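Local coordinates for extracellular solute-binding protein family 1 (Arthrobacter chlorophenolicus, PDB 4R2F) that probably captures sugars outside the cell for an ABC-type transport system, and holds the disaccharide laminaribiose in its binding cleft, at residues A[159-162]-A[163-166]; A[264-268]-A[269-273]. All blocks are in the same frame, centred on the assembly; numbering follows the deposited sequence.

Interaction 1. Residues A[159-162]-A[163-166]; sequences WYRK and SLFE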
ATOM      1  N   TRP A 159     -13.023  -0.999  -6.954  1.00 31.78           N
ATOM      2  CA  TRP A 159     -13.276  -0.506  -8.305  1.00 26.98           C
ATOM      3  C   TRP A 159     -14.214  -1.462  -8.985  1.00 32.89           C
ATOM      4  O   TRP A 159     -14.263  -2.639  -8.611  1.00 31.80           O
ATOM      5  CB  TRP A 159     -11.972  -0.448  -9.132  1.00 30.15           C
ATOM      6  CG  TRP A 159     -11.015   0.574  -8.655  1.00 28.52           C
ATOM      7  CD1 TRP A 159     -10.167   0.450  -7.612  1.00 28.23           C
ATOM      8  CD2 TRP A 159     -10.820   1.900  -9.180  1.00 26.66           C
ATOM      9  NE1 TRP A 159      -9.453   1.607  -7.445  1.00 29.24           N
ATOM     10  CE2 TRP A 159      -9.833   2.513  -8.395  1.00 31.05           C
ATOM     11  CE3 TRP A 159     -11.375   2.615 -10.245  1.00 29.03           C
ATOM     12  CZ2 TRP A 159      -9.383   3.818  -8.630  1.00 30.85           C
ATOM     13  CZ3 TRP A 159     -10.937   3.909 -10.477  1.00 24.10           C
ATOM     14  CH2 TRP A 159      -9.942   4.495  -9.680  1.00 26.22           C
ATOM     15  N   TYR A 160     -14.910  -0.964 -10.015  1.00 27.40           N
ATOM     16  CA  TYR A 160     -15.758  -1.799 -10.839  1.00 29.65           C
ATOM     17  C   TYR A 160     -15.762  -1.329 -12.266  1.00 24.68           C
ATOM     18  O   TYR A 160     -15.421  -0.182 -12.568  1.00 27.81           O
ATOM     19  CB  TYR A 160     -17.196  -1.862 -10.301  1.00 30.66           C
ATOM     20  CG  TYR A 160     -18.061  -0.625 -10.490  1.00 34.53           C
ATOM     21  CD1 TYR A 160     -17.860   0.523  -9.724  1.00 31.53           C
ATOM     22  CD2 TYR A 160     -19.139  -0.634 -11.366  1.00 36.24           C
ATOM     23  CE1 TYR A 160     -18.667   1.650  -9.872  1.00 34.18           C
ATOM     24  CE2 TYR A 160     -19.960   0.484 -11.519  1.00 33.14           C
ATOM     25  CZ  TYR A 160     -19.733   1.626 -10.765  1.00 32.90           C
ATOM     26  OH  TYR A 160     -20.544   2.732 -10.923  1.00 36.95           O
ATOM     27  N   ARG A 161     -16.147  -2.228 -13.153  1.00 32.33           N
ATOM     28  CA  ARG A 161     -16.301  -1.883 -14.545  1.00 35.70           C
ATOM     29  C   ARG A 161     -17.801  -1.886 -14.848  1.00 29.55           C
ATOM     30  O   ARG A 161     -18.471  -2.917 -14.779  1.00 28.57           O
ATOM     31  CB  ARG A 161     -15.518  -2.856 -15.416  1.00 33.55           C
ATOM     32  CG  ARG A 161     -15.541  -2.531 -16.892  1.00 44.86           C
ATOM     33  CD  ARG A 161     -14.713  -3.539 -17.685  1.00 53.92           C
ATOM     34  NE  ARG A 161     -13.290  -3.185 -17.869  1.00 33.70           N
ATOM     35  CZ  ARG A 161     -12.814  -2.294 -18.753  1.00 33.32           C
ATOM     36  NH1 ARG A 161     -11.510  -2.083 -18.872  1.00 35.72           N
ATOM     37  NH2 ARG A 161     -13.630  -1.592 -19.514  1.00 38.03           N
ATOM     38  N   LYS A 162     -18.325  -0.717 -15.165  1.00 28.87           N
ATOM     39  CA  LYS A 162     -19.781  -0.556 -15.392  1.00 32.53           C
ATOM     40  C   LYS A 162     -20.353  -1.510 -16.441  1.00 35.70           C
ATOM     41  O   LYS A 162     -21.408  -2.102 -16.231  1.00 40.84           O
ATOM     42  CB  LYS A 162     -20.104   0.857 -15.825  1.00 33.68           C
ATOM     43  CG  LYS A 162     -19.645   1.936 -14.866  1.00 49.79           C
ATOM     44  CD  LYS A 162     -20.073   3.323 -15.339  1.00 57.53           C
ATOM     45  CE  LYS A 162     -19.572   3.625 -16.738  1.00 74.63           C
ATOM     46  NZ  LYS A 162     -19.311   5.070 -16.888  1.00 55.60           N
ATOM     47  N   SER A 163     -19.643  -1.686 -17.552  1.00 38.15           N
ATOM     48  CA  SER A 163     -20.146  -2.537 -18.640  1.00 32.88           C
ATOM     49  C   SER A 163     -20.361  -3.968 -18.174  1.00 42.24           C
ATOM     50  O   SER A 163     -21.270  -4.644 -18.627  1.00 32.64           O
ATOM     51  CB  SER A 163     -19.194  -2.505 -19.842  1.00 42.61           C
ATOM     52  OG  SER A 163     -17.863  -2.858 -19.465  1.00 31.64           O
ATOM     53  N   LEU A 164     -19.541  -4.433 -17.245  1.00 33.64           N
ATOM     54  CA  LEU A 164     -19.627  -5.824 -16.831  1.00 28.65           C
ATOM     55  C   LEU A 164     -20.715  -6.053 -15.816  1.00 34.36           C
ATOM     56  O   LEU A 164     -21.274  -7.152 -15.731  1.00 35.26           O
ATOM     57  CB  LEU A 164     -18.272  -6.310 -16.278  1.00 36.73           C
ATOM     58  CG  LEU A 164     -17.204  -6.419 -17.364  1.00 35.09           C
ATOM     59  CD1 LEU A 164     -15.869  -6.872 -16.802  1.00 34.34           C
ATOM     60  CD2 LEU A 164     -17.664  -7.380 -18.453  1.00 38.40           C
ATOM     61  N   PHE A 165     -21.009  -5.026 -15.032  1.00 32.55           N
ATOM     62  CA  PHE A 165     -22.132  -5.091 -14.109  1.00 28.70           C
ATOM     63  C   PHE A 165     -23.433  -5.020 -14.903  1.00 47.98           C
ATOM     64  O   PHE A 165     -24.380  -5.722 -14.598  1.00 36.66           O
ATOM     65  CB  PHE A 165     -22.040  -3.992 -13.051  1.00 39.90           C
ATOM     66  CG  PHE A 165     -21.221  -4.401 -11.869  1.00 35.34           C
ATOM     67  CD1 PHE A 165     -19.827  -4.490 -11.968  1.00 35.68           C
ATOM     68  CD2 PHE A 165     -21.839  -4.796 -10.690  1.00 36.58           C
ATOM     69  CE1 PHE A 165     -19.076  -4.920 -10.889  1.00 31.97           C
ATOM     70  CE2 PHE A 165     -21.088  -5.235  -9.616  1.00 33.80           C
ATOM     71  CZ  PHE A 165     -19.710  -5.285  -9.707  1.00 35.05           C
ATOM     72  N   GLU A 166     -23.445  -4.198 -15.946  1.00 34.54           N
ATOM     73  CA  GLU A 166     -24.583  -4.109 -16.855  1.00 47.84           C
ATOM     74  C   GLU A 166     -24.828  -5.440 -17.572  1.00 42.04           C
ATOM     75  O   GLU A 166     -25.943  -5.921 -17.621  1.00 36.30           O
ATOM     76  CB  GLU A 166     -24.311  -3.001 -17.863  1.00 55.49           C
ATOM     77  CG  GLU A 166     -25.263  -2.911 -19.036  1.00 73.12           C
ATOM     78  CD  GLU A 166     -24.931  -1.716 -19.905  1.00131.32           C
ATOM     79  OE1 GLU A 166     -23.732  -1.503 -20.207  1.00 93.39           O
ATOM     80  OE2 GLU A 166     -25.866  -0.980 -20.271  1.00100.47           O
TER

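Interaction 2. Residues A[264-268]-A[269-273]; sequences AQWKD and SKAAY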
ATOM      1  N   ALA A 264      -3.637  -6.411 -16.476  1.00 33.08           N
ATOM      2  CA  ALA A 264      -4.219  -6.875 -17.726  1.00 29.98           C
ATOM      3  C   ALA A 264      -5.664  -7.322 -17.571  1.00 32.32           C
ATOM      4  O   ALA A 264      -6.468  -7.077 -18.468  1.00 32.56           O
ATOM      5  CB  ALA A 264      -3.376  -7.987 -18.352  1.00 37.81           C
ATOM      6  N   GLN A 265      -6.018  -7.964 -16.453  1.00 30.25           N
ATOM      7  CA  GLN A 265      -7.419  -8.357 -16.245  1.00 30.21           C
ATOM      8  C   GLN A 265      -8.346  -7.126 -16.197  1.00 34.67           C
ATOM      9  O   GLN A 265      -9.458  -7.165 -16.694  1.00 29.59           O
ATOM     10  CB  GLN A 265      -7.620  -9.165 -14.963  1.00 29.27           C
ATOM     11  CG  GLN A 265      -7.117 -10.596 -15.004  1.00 38.65           C
ATOM     12  CD  GLN A 265      -7.744 -11.455 -13.916  1.00 35.20           C
ATOM     13  OE1 GLN A 265      -7.935 -11.025 -12.763  1.00 45.81           O
ATOM     14  NE2 GLN A 265      -8.102 -12.669 -14.286  1.00 32.65           N
ATOM     15  N   TRP A 266      -7.881  -6.065 -15.554  1.00 29.50           N
ATOM     16  CA  TRP A 266      -8.600  -4.817 -15.521  1.00 33.36           C
ATOM     17  C   TRP A 266      -8.665  -4.157 -16.901  1.00 36.03           C
ATOM     18  O   TRP A 266      -9.731  -3.780 -17.348  1.00 29.38           O
ATOM     19  CB  TRP A 266      -7.966  -3.881 -14.494  1.00 31.18           C
ATOM     20  CG  TRP A 266      -8.435  -4.190 -13.101  1.00 31.64           C
ATOM     21  CD1 TRP A 266      -7.716  -4.774 -12.090  1.00 29.98           C
ATOM     22  CD2 TRP A 266      -9.756  -3.958 -12.572  1.00 34.23           C
ATOM     23  NE1 TRP A 266      -8.503  -4.904 -10.972  1.00 35.51           N
ATOM     24  CE2 TRP A 266      -9.760  -4.411 -11.243  1.00 29.61           C
ATOM     25  CE3 TRP A 266     -10.928  -3.402 -13.097  1.00 31.78           C
ATOM     26  CZ2 TRP A 266     -10.904  -4.338 -10.428  1.00 32.44           C
ATOM     27  CZ3 TRP A 266     -12.059  -3.320 -12.278  1.00 33.21           C
ATOM     28  CH2 TRP A 266     -12.025  -3.761 -10.955  1.00 25.95           C
ATOM     29  N   LYS A 267      -7.534  -4.060 -17.589  1.00 30.91           N
ATOM     30  CA  LYS A 267      -7.491  -3.417 -18.895  1.00 36.87           C
ATOM     31  C   LYS A 267      -8.371  -4.130 -19.925  1.00 38.52           C
ATOM     32  O   LYS A 267      -9.081  -3.494 -20.672  1.00 32.75           O
ATOM     33  CB  LYS A 267      -6.057  -3.357 -19.417  1.00 32.75           C
ATOM     34  CG  LYS A 267      -5.908  -2.491 -20.665  1.00 39.51           C
ATOM     35  CD  LYS A 267      -4.563  -2.682 -21.337  1.00 56.84           C
ATOM     36  CE  LYS A 267      -4.554  -1.939 -22.658  1.00 79.80           C
ATOM     37  NZ  LYS A 267      -3.259  -2.132 -23.345  1.00 67.01           N
ATOM     38  N   ASP A 268      -8.356  -5.457 -19.918  1.00 31.58           N
ATOM     39  CA  ASP A 268      -9.025  -6.258 -20.942  1.00 40.85           C
ATOM     40  C   ASP A 268     -10.434  -6.742 -20.585  1.00 39.94           C
ATOM     41  O   ASP A 268     -10.931  -7.678 -21.190  1.00 33.85           O
ATOM     42  CB  ASP A 268      -8.109  -7.438 -21.316  1.00 46.37           C
ATOM     43  CG  ASP A 268      -6.719  -6.971 -21.773  1.00 51.99           C
ATOM     44  OD1 ASP A 268      -6.600  -5.865 -22.331  1.00 52.00           O
ATOM     45  OD2 ASP A 268      -5.727  -7.681 -21.554  1.00 48.84           O
ATOM     46  N   SER A 269     -11.096  -6.096 -19.622  1.00 36.07           N
ATOM     47  CA  SER A 269     -12.511  -6.370 -19.303  1.00 36.10           C
ATOM     48  C   SER A 269     -12.752  -7.795 -18.867  1.00 44.04           C
ATOM     49  O   SER A 269     -13.787  -8.383 -19.175  1.00 34.75           O
ATOM     50  CB  SER A 269     -13.461  -5.977 -20.455  1.00 39.32           C
ATOM     51  OG  SER A 269     -13.317  -4.591 -20.715  1.00 38.02           O
ATOM     52  N   LYS A 270     -11.789  -8.330 -18.125  1.00 37.33           N
ATOM     53  CA  LYS A 270     -11.947  -9.623 -17.475  1.00 27.96           C
ATOM     54  C   LYS A 270     -12.381  -9.385 -15.996  1.00 31.50           C
ATOM     55  O   LYS A 270     -13.234 -10.101 -15.473  1.00 39.94           O
ATOM     56  CB  LYS A 270     -10.652 -10.433 -17.592  1.00 41.58           C
ATOM     57  CG  LYS A 270     -10.838 -11.800 -18.219  1.00 97.10           C
ATOM     58  CD  LYS A 270     -11.650 -12.723 -17.324  1.00 64.53           C
ATOM     59  CE  LYS A 270     -11.967 -14.020 -18.047  1.00 84.65           C
ATOM     60  NZ  LYS A 270     -12.458 -15.045 -17.090  1.00100.21           N
ATOM     61  N   ALA A 271     -11.817  -8.365 -15.350  1.00 30.10           N
ATOM     62  CA  ALA A 271     -12.104  -8.079 -13.943  1.00 40.30           C
ATOM     63  C   ALA A 271     -13.307  -7.167 -13.855  1.00 30.78           C
ATOM     64  O   ALA A 271     -13.278  -6.090 -14.426  1.00 31.64           O
ATOM     65  CB  ALA A 271     -10.895  -7.400 -13.300  1.00 33.51           C
ATOM     66  N   ALA A 272     -14.338  -7.557 -13.114  1.00 32.50           N
ATOM     67  CA  ALA A 272     -15.508  -6.700 -12.926  1.00 37.78           C
ATOM     68  C   ALA A 272     -15.446  -5.878 -11.645  1.00 33.12           C
ATOM     69  O   ALA A 272     -16.051  -4.824 -11.576  1.00 31.09           O
ATOM     70  CB  ALA A 272     -16.789  -7.517 -12.926  1.00 32.87           C
ATOM     71  N   TYR A 273     -14.754  -6.372 -10.628  1.00 31.69           N
ATOM     72  CA  TYR A 273     -14.816  -5.767  -9.306  1.00 31.20           C
ATOM     73  C   TYR A 273     -13.602  -6.222  -8.521  1.00 29.92           C
ATOM     74  O   TYR A 273     -13.086  -7.314  -8.756  1.00 31.76           O
ATOM     75  CB  TYR A 273     -16.127  -6.165  -8.631  1.00 31.56           C
ATOM     76  CG  TYR A 273     -16.445  -5.503  -7.300  1.00 29.82           C
ATOM     77  CD1 TYR A 273     -17.061  -4.261  -7.244  1.00 31.77           C
ATOM     78  CD2 TYR A 273     -16.175  -6.145  -6.103  1.00 39.75           C
ATOM     79  CE1 TYR A 273     -17.366  -3.658  -6.023  1.00 32.83           C
ATOM     80  CE2 TYR A 273     -16.470  -5.549  -4.877  1.00 29.27           C
ATOM     81  CZ  TYR A 273     -17.072  -4.310  -4.843  1.00 35.17           C
ATOM     82  OH  TYR A 273     -17.390  -3.735  -3.645  1.00 38.49           O
TER
HETATM   83  O   HOH W   1     -11.980  -4.918 -16.597  1.00 45.54           O
HETATM   84  O   HOH W   2     -11.384  -4.001 -22.218  1.00 37.06           O

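Interaction 1. Residues A[159-162]-A[163-166]
Tyr160 turns a ring edge toward the face of Phe165, a T-shaped pair with centroids 5.6 Å apart and planes at 82°. The approach is led by CD2 of Tyr160, 4.0 Å from CD1 of Phe165, while Tyr160 CB meets Phe165 CE1 at 3.6 Å. With CG of Tyr160 placed between its backbone N and carbonyl carbon (chi1 73°), the phenol stands beside the helix start and crosses the Phe165 side chain at about a right angle. The edge of the Phe165 ring faces the backbone instead: Arg161 O lies in the ring plane, 3.5 Å from CD1.

Arg161 leaves the chain in another direction. Arg161 CD packs against Leu164 CD1 at 3.6 Å, and a bend at chi3 (-90°) then turns the guanidinium to the side of Asp286 and Asp290, with Ser163 OG near its plane at the edge. These aspartates hold the two terminal nitrogens in salt bridges, and Ser163 OG also bonds to Asp290, so one carboxylate ties the arginine to the first helical turn.

Arg161 is the N-cap. Arg161 O accepts Leu164 N at 3.1 Å from above the carbonyl plane and, weakly, Phe165 N; Glu166 N then bonds to Lys162 O at 2.9 Å. This is a direct strand-to-helix junction, where strand 145-161 passes into helix 162-168 within an alpha/beta lobe of the solute-binding-protein fold.

Interaction 2. Residues A[264-268]-A[269-273]
Gln265 O is gripped by two consecutive backbone amides as the chain turns off the end of helix 259-267. Lys270 N lies 3.0 Å from Gln265 O in the carbonyl plane, and Ala271 N, also 3.0 Å from Gln265 O, bonds from above that plane. Ser269 adopts left-handed backbone angles (phi 61°, psi 37°) where the chain turns sharply just past Asp268. Beside the shared acceptor, CB of Lys270 lies 3.6 Å from Gln265 O; the lysine chain then bends at chi2 and carries NZ off to Gly190 O, while the amide nitrogen of Gln265 bonds to Asp251.

The same turn brings Ala271 beneath the indole of Trp266. Ala271 CB sits over the five-membered ring of Trp266 in a CH-pi contact, 3.8 Å from that ring's centroid and 16° off the normal, with CD2 the nearest ring atom. The far end of the indole reaches along the outgoing chain, where Trp266 CH2 is 3.8 Å from Tyr273 N, and the ring also packs on Trp159 of strand 145-161. With an alanine here, the Ala271 methyl would probably lose the aromatic face it rests on and a gap would open between the helix end and that strand.

Water joins the two limbs further. One molecule lies within bonding distance of Trp266 O (2.6 Å) and Ala271 O, though it has more acceptors in reach than protons to give, and Arg161 NH1 bonds to the same Trp266 carbonyl. A second links Lys267 O, 2.8 Å away, to the hydroxyl of Ser269. The 6→1 closure from Lys270 N to Gln265 O round a left-handed residue resembles the Schellman motif, though Ser269 N stays 3.5 Å from Trp266 O, and this helix C-terminus delivers the chain into strand 273-275.

Interaction 1 comes first along the chain and interaction 2 follows about a hundred residues later, yet their centres lie only 10 Å apart, on the same side of the chain's centre. They meet where strand 145-161 pairs antiparallel with strand 273-275: Arg161 N lies 3.0 Å from Ala272 O, a probable hydrogen bond, and the Ser269 hydroxyl packs on the Arg161 guanidinium. One segment leaves this sheet into helix 162-168, whereas the other enters it from helix 259-267, and Ala272 packs against Leu164 and Phe165. The contacts thus join the ends of two helices to neighbouring strands, and the Trp266 side chain is about 11 Å from a glucose unit of the bound sugar.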